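Local coordinates for protein 3-hydroxy-3-methylglutaryl-CoA lyase (Acinetobacter baumannii, PDB 6NDS) that belongs to the HMGL-like family of TIM-barrel enzymes and binds a zinc ion and coenzyme A, at residues T152-P157 with V194-I199; G189-V194 with L224-A229. All coordinates share one frame; numbering follows the deposited sequence.

Contact 1 of 2, residues T152-P157 with V194-I199; sequences TTFGCP and VQVKRI. With ACT (acetate ion), chain E.
Gln195 reaches from helix 193-203 to the backbone of Phe154, where its NE2 donates a hydrogen bond to Phe154 O over 3.1 Å. The N-H points at the oxygen (158°), which lies near the plane of the amide, but the donor stands above the carbonyl plane of Phe154. CG of Gln195 is anti to the backbone N (chi1 171°) and the chain runs on extended, which carries the amide across to the loop.

Van der Waals contact centres on the Phe154 ring. The amide carbon CD of Gln195 lies at the ring edge, 3.8 Å from Phe154 CD1, with ring and amide planes turned 81° apart. Ile199 approaches the ring obliquely through its tip, CD1 lying 3.7 Å from Phe154 CD1, and Val196 CG2 does so from the other side, 4.0 Å from Phe154 CE1. In this TIM barrel the loop that follows strand 145-151 packs on the helix that follows the neighbouring strand 182-186. Within the type I turn from Thr152 to Gly155, Thr153 CG2 lies over the centre of the Phe154 ring, while its OG1 is hydrogen-bonded to Val150 O.

Arg198 NH1 donates to an acetate ion, and NH2 forms a salt bridge with Glu164.

Contact 2 of 2, residues G189-V194 with L224-A229; sequences GMANPV and LTNVLA. With ACT (acetate ion), chain E.
Asn226 points its carboxamide from helix 223-232 at the backbone where helix 193-203 begins, and both ends of the amide meet the chain there. ND2 donates a hydrogen bond to Ala191 O over 3.1 Å, fairly straight at 163°. The acceptor lies near the amide plane of Asn226, yet the donor approaches the carbonyl group from above, 79° out of its plane. ND2 also comes within 3.7 Å of Ala191 CB. The other end, OD1, rests 3.1 Å from Pro193 N; since a proline nitrogen carries no hydrogen, this is a close contact and no hydrogen bond. CG of Asn226 is anti to the carbonyl carbon, and the amide beyond it comes nearer to the 189-194 backbone than the direction of the CB bond would suggest.

Pro193 and Asn226 cross at about a right angle, Pro193 CD lying 3.3 Å from Asn226 OD1. The proline ring is also met by two further residues of helix 223-232: Thr225 CG2 lies 3.5 Å from Pro193 CG, and Ala229 CB lies 3.8 Å from Pro193 CB. These are helices of the TIM barrel's outer layer, following the adjacent strands 182-186 and 212-216, and the first is met at its very start.

Asn192 turns the other way as the N-cap of helix 193-203. Its CG sits between the backbone N and carbonyl carbon (chi1 71°), and OD1 accepts a hydrogen bond from Gln195 N, while ND2 makes a weak one to O of the acetate ion. Thr225 OG1 is hydrogen-bonded to Thr225 OG1 of the second subunit, bringing this helix to the dimer interface.

Overall arrangement
Contacts 1 and 2 lie side by side, their centres about 9 Å apart, on the same side of the chain's centre, and both use helix 193-203, sharing Val194. Their segments alternate along the chain: 152-157, 189-194, 194-199 and 224-229. Together they join the regions following the successive barrel strands 145-151, 182-186 and 212-216. Between the contacts, Ala191 CB packs on Phe154 CG at 3.6 Å, so the loop 152-157 also touches the segment leading into the shared helix. Both contacts touch the acetate ion and the second subunit, so this part of the barrel's outer layer lies at the dimer interface. The zinc ion lies about 11 Å from the Phe154 side chain.

Contact 1 of 2, residues T152-P157 with V194-I199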
loop_
_atom_site.group_PDB
_atom_site.type_symbol
_atom_site.label_atom_id
_atom_site.label_comp_id
_atom_site.label_asym_id
_atom_site.label_seq_id
_atom_site.Cartn_x
_atom_site.Cartn_y
_atom_site.Cartn_z
ATOM N N THR A 152 3.295 -17.415 9.860
ATOM C CA THR A 152 3.107 -16.519 11.008
ATOM C C THR A 152 4.438 -16.077 11.617
ATOM O O THR A 152 4.564 -15.969 12.840
ATOM C CB THR A 152 2.189 -17.145 12.078
ATOM O OG1 THR A 152 2.786 -18.316 12.654
ATOM C CG2 THR A 152 0.836 -17.530 11.476
ATOM N N THR A 153 5.427 -15.782 10.764
ATOM C CA THR A 153 6.737 -15.353 11.253
ATOM C C THR A 153 6.640 -14.043 12.023
ATOM O O THR A 153 7.358 -13.834 13.012
ATOM C CB THR A 153 7.711 -15.209 10.074
ATOM O OG1 THR A 153 8.151 -16.512 9.665
ATOM C CG2 THR A 153 8.933 -14.356 10.440
ATOM N N PHE A 154 5.746 -13.153 11.594
ATOM C CA PHE A 154 5.699 -11.787 12.096
ATOM C C PHE A 154 4.520 -11.534 13.034
ATOM O O PHE A 154 4.229 -10.374 13.354
ATOM C CB PHE A 154 5.669 -10.816 10.912
ATOM C CG PHE A 154 6.811 -11.004 9.944
ATOM C CD1 PHE A 154 8.016 -10.339 10.134
ATOM C CD2 PHE A 154 6.684 -11.849 8.855
ATOM C CE1 PHE A 154 9.076 -10.520 9.247
ATOM C CE2 PHE A 154 7.733 -12.028 7.965
ATOM C CZ PHE A 154 8.933 -11.357 8.163
ATOM N N GLY A 155 3.849 -12.581 13.492
ATOM C CA GLY A 155 2.673 -12.464 14.334
ATOM C C GLY A 155 1.609 -13.434 13.852
ATOM O O GLY A 155 1.631 -13.909 12.718
ATOM N N CYS A 156 0.666 -13.733 14.743
ATOM C CA CYS A 156 -0.370 -14.728 14.532
ATOM C C CYS A 156 -1.741 -14.131 14.817
ATOM O O CYS A 156 -1.912 -13.412 15.810
ATOM C CB CYS A 156 -0.126 -15.932 15.448
ATOM S SG CYS A 156 -1.475 -17.134 15.494
ATOM N N PRO A 157 -2.738 -14.408 13.967
ATOM C CA PRO A 157 -4.088 -13.880 14.225
ATOM C C PRO A 157 -4.747 -14.469 15.467
ATOM O O PRO A 157 -5.737 -13.902 15.952
ATOM C CB PRO A 157 -4.863 -14.262 12.953
ATOM C CG PRO A 157 -4.144 -15.491 12.443
ATOM C CD PRO A 157 -2.683 -15.244 12.753
ATOM N N VAL A 194 10.257 -1.903 10.582
ATOM C CA VAL A 194 11.361 -2.007 11.535
ATOM C C VAL A 194 11.546 -3.455 11.963
ATOM O O VAL A 194 12.669 -3.975 12.006
ATOM C CB VAL A 194 11.127 -1.084 12.741
ATOM C CG1 VAL A 194 12.151 -1.379 13.834
ATOM C CG2 VAL A 194 11.233 0.357 12.297
ATOM N N GLN A 195 10.436 -4.125 12.275
ATOM C CA GLN A 195 10.471 -5.543 12.613
ATOM C C GLN A 195 11.038 -6.367 11.467
ATOM O O GLN A 195 11.848 -7.280 11.681
ATOM C CB GLN A 195 9.058 -6.007 12.959
ATOM C CG GLN A 195 8.865 -7.502 13.124
ATOM C CD GLN A 195 7.390 -7.862 13.013
ATOM O OE1 GLN A 195 6.658 -7.236 12.254
ATOM N NE2 GLN A 195 6.950 -8.859 13.774
ATOM N N VAL A 196 10.629 -6.051 10.236
ATOM C CA VAL A 196 11.142 -6.768 9.074
ATOM C C VAL A 196 12.653 -6.615 8.970
ATOM O O VAL A 196 13.373 -7.590 8.732
ATOM C CB VAL A 196 10.435 -6.284 7.798
ATOM C CG1 VAL A 196 11.194 -6.749 6.553
ATOM C CG2 VAL A 196 8.990 -6.802 7.782
ATOM N N LYS A 197 13.166 -5.392 9.142
ATOM C CA LYS A 197 14.616 -5.221 9.029
ATOM C C LYS A 197 15.353 -6.047 10.079
ATOM O O LYS A 197 16.381 -6.670 9.781
ATOM C CB LYS A 197 14.989 -3.739 9.122
ATOM C CG LYS A 197 14.634 -2.971 7.840
ATOM C CD LYS A 197 15.174 -1.549 7.866
ATOM C CE LYS A 197 14.852 -0.811 6.563
ATOM N NZ LYS A 197 15.582 0.502 6.499
ATOM N N ARG A 198 14.824 -6.094 11.308
ATOM C CA ARG A 198 15.481 -6.840 12.376
ATOM C C ARG A 198 15.495 -8.335 12.079
ATOM O O ARG A 198 16.538 -8.993 12.198
ATOM C CB ARG A 198 14.787 -6.555 13.708
ATOM C CG ARG A 198 15.274 -7.411 14.858
ATOM C CD ARG A 198 14.657 -6.966 16.182
ATOM N NE ARG A 198 13.207 -7.164 16.229
ATOM C CZ ARG A 198 12.307 -6.185 16.124
ATOM N NH1 ARG A 198 12.697 -4.924 15.957
ATOM N NH2 ARG A 198 11.015 -6.463 16.197
ATOM N N ILE A 199 14.347 -8.889 11.684
ATOM C CA ILE A 199 14.261 -10.328 11.455
ATOM C C ILE A 199 15.060 -10.721 10.218
ATOM O O ILE A 199 15.805 -11.711 10.237
ATOM C CB ILE A 199 12.790 -10.777 11.349
ATOM C CG1 ILE A 199 12.107 -10.704 12.726
ATOM C CG2 ILE A 199 12.714 -12.198 10.787
ATOM C CD1 ILE A 199 10.595 -11.026 12.712
HETATM C C ACT E . 9.393 -3.035 16.242
HETATM O O ACT E . 8.680 -4.046 15.984
HETATM O OXT ACT E . 10.496 -2.976 16.859
HETATM C CH3 ACT E . 8.854 -1.663 15.740
#

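Contact 2 of 2, residues G189-V194 with L224-A229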
loop_
_atom_site.group_PDB
_atom_site.type_symbol
_atom_site.label_atom_id
_atom_site.label_comp_id
_atom_site.label_asym_id
_atom_site.label_seq_id
_atom_site.Cartn_x
_atom_site.Cartn_y
_atom_site.Cartn_z
ATOM N N GLY A 189 -0.544 -10.414 7.434
ATOM C CA GLY A 189 -0.188 -9.024 7.221
ATOM C C GLY A 189 -0.004 -8.247 8.507
ATOM O O GLY A 189 -0.537 -7.143 8.663
ATOM N N MET A 190 0.746 -8.825 9.443
ATOM C CA MET A 190 1.005 -8.200 10.729
ATOM C C MET A 190 2.370 -7.524 10.815
ATOM O O MET A 190 2.641 -6.844 11.817
ATOM C CB MET A 190 0.863 -9.246 11.841
ATOM C CG MET A 190 -0.586 -9.773 11.947
ATOM S SD MET A 190 -0.774 -11.103 13.138
ATOM C CE MET A 190 -0.670 -10.224 14.692
ATOM N N ALA A 191 3.222 -7.669 9.799
ATOM C CA ALA A 191 4.594 -7.167 9.875
ATOM C C ALA A 191 4.673 -5.650 9.680
ATOM O O ALA A 191 3.828 -5.037 9.022
ATOM C CB ALA A 191 5.475 -7.845 8.821
ATOM N N ASN A 192 5.699 -5.044 10.270
ATOM C CA ASN A 192 6.019 -3.640 10.051
ATOM C C ASN A 192 7.479 -3.526 9.631
ATOM O O ASN A 192 8.274 -4.438 9.872
ATOM C CB ASN A 192 5.747 -2.787 11.302
ATOM C CG ASN A 192 6.734 -3.048 12.422
ATOM O OD1 ASN A 192 7.886 -2.589 12.379
ATOM N ND2 ASN A 192 6.284 -3.755 13.451
ATOM N N PRO A 193 7.860 -2.415 8.990
ATOM C CA PRO A 193 9.211 -2.345 8.389
ATOM C C PRO A 193 10.366 -2.463 9.373
ATOM O O PRO A 193 11.397 -3.043 9.013
ATOM C CB PRO A 193 9.207 -0.975 7.700
ATOM C CG PRO A 193 7.776 -0.704 7.411
ATOM C CD PRO A 193 6.972 -1.340 8.510
ATOM N N VAL A 194 10.257 -1.903 10.582
ATOM C CA VAL A 194 11.361 -2.007 11.535
ATOM C C VAL A 194 11.546 -3.455 11.963
ATOM O O VAL A 194 12.669 -3.975 12.006
ATOM C CB VAL A 194 11.127 -1.084 12.741
ATOM C CG1 VAL A 194 12.151 -1.379 13.834
ATOM C CG2 VAL A 194 11.233 0.357 12.297
ATOM N N LEU A 224 4.057 -3.456 0.429
ATOM C CA LEU A 224 5.179 -2.969 -0.376
ATOM C C LEU A 224 6.203 -2.231 0.477
ATOM O O LEU A 224 7.399 -2.259 0.160
ATOM C CB LEU A 224 4.680 -2.067 -1.512
ATOM C CG LEU A 224 3.859 -2.801 -2.581
ATOM C CD1 LEU A 224 3.446 -1.798 -3.640
ATOM C CD2 LEU A 224 4.680 -3.934 -3.192
ATOM N N THR A 225 5.763 -1.573 1.551
ATOM C CA THR A 225 6.709 -0.931 2.460
ATOM C C THR A 225 7.606 -1.973 3.120
ATOM O O THR A 225 8.818 -1.761 3.284
ATOM C CB THR A 225 5.952 -0.106 3.498
ATOM O OG1 THR A 225 5.057 0.785 2.808
ATOM C CG2 THR A 225 6.904 0.706 4.327
ATOM N N ASN A 226 7.036 -3.130 3.451
ATOM C CA ASN A 226 7.831 -4.209 4.032
ATOM C C ASN A 226 8.782 -4.824 3.011
ATOM O O ASN A 226 9.892 -5.240 3.373
ATOM C CB ASN A 226 6.905 -5.281 4.620
ATOM C CG ASN A 226 6.198 -4.825 5.870
ATOM O OD1 ASN A 226 6.701 -3.980 6.626
ATOM N ND2 ASN A 226 5.010 -5.409 6.139
ATOM N N VAL A 227 8.354 -4.956 1.748
ATOM C CA VAL A 227 9.267 -5.417 0.698
ATOM C C VAL A 227 10.479 -4.504 0.617
ATOM O O VAL A 227 11.624 -4.969 0.588
ATOM C CB VAL A 227 8.558 -5.482 -0.668
ATOM C CG1 VAL A 227 9.599 -5.697 -1.792
ATOM C CG2 VAL A 227 7.547 -6.601 -0.658
ATOM N N LEU A 228 10.244 -3.196 0.517
ATOM C CA LEU A 228 11.363 -2.273 0.348
ATOM C C LEU A 228 12.268 -2.280 1.577
ATOM O O LEU A 228 13.498 -2.206 1.451
ATOM C CB LEU A 228 10.834 -0.863 0.044
ATOM C CG LEU A 228 11.839 0.121 -0.566
ATOM C CD1 LEU A 228 12.452 -0.453 -1.831
ATOM C CD2 LEU A 228 11.158 1.461 -0.856
ATOM N N ALA A 229 11.685 -2.387 2.776
ATOM C CA ALA A 229 12.504 -2.468 3.985
ATOM C C ALA A 229 13.379 -3.716 3.980
ATOM O O ALA A 229 14.559 -3.655 4.352
ATOM C CB ALA A 229 11.629 -2.447 5.240
HETATM C C ACT E . 9.393 -3.035 16.242
HETATM O O ACT E . 8.680 -4.046 15.984
HETATM O OXT ACT E . 10.496 -2.976 16.859
HETATM C CH3 ACT E . 8.854 -1.663 15.740
#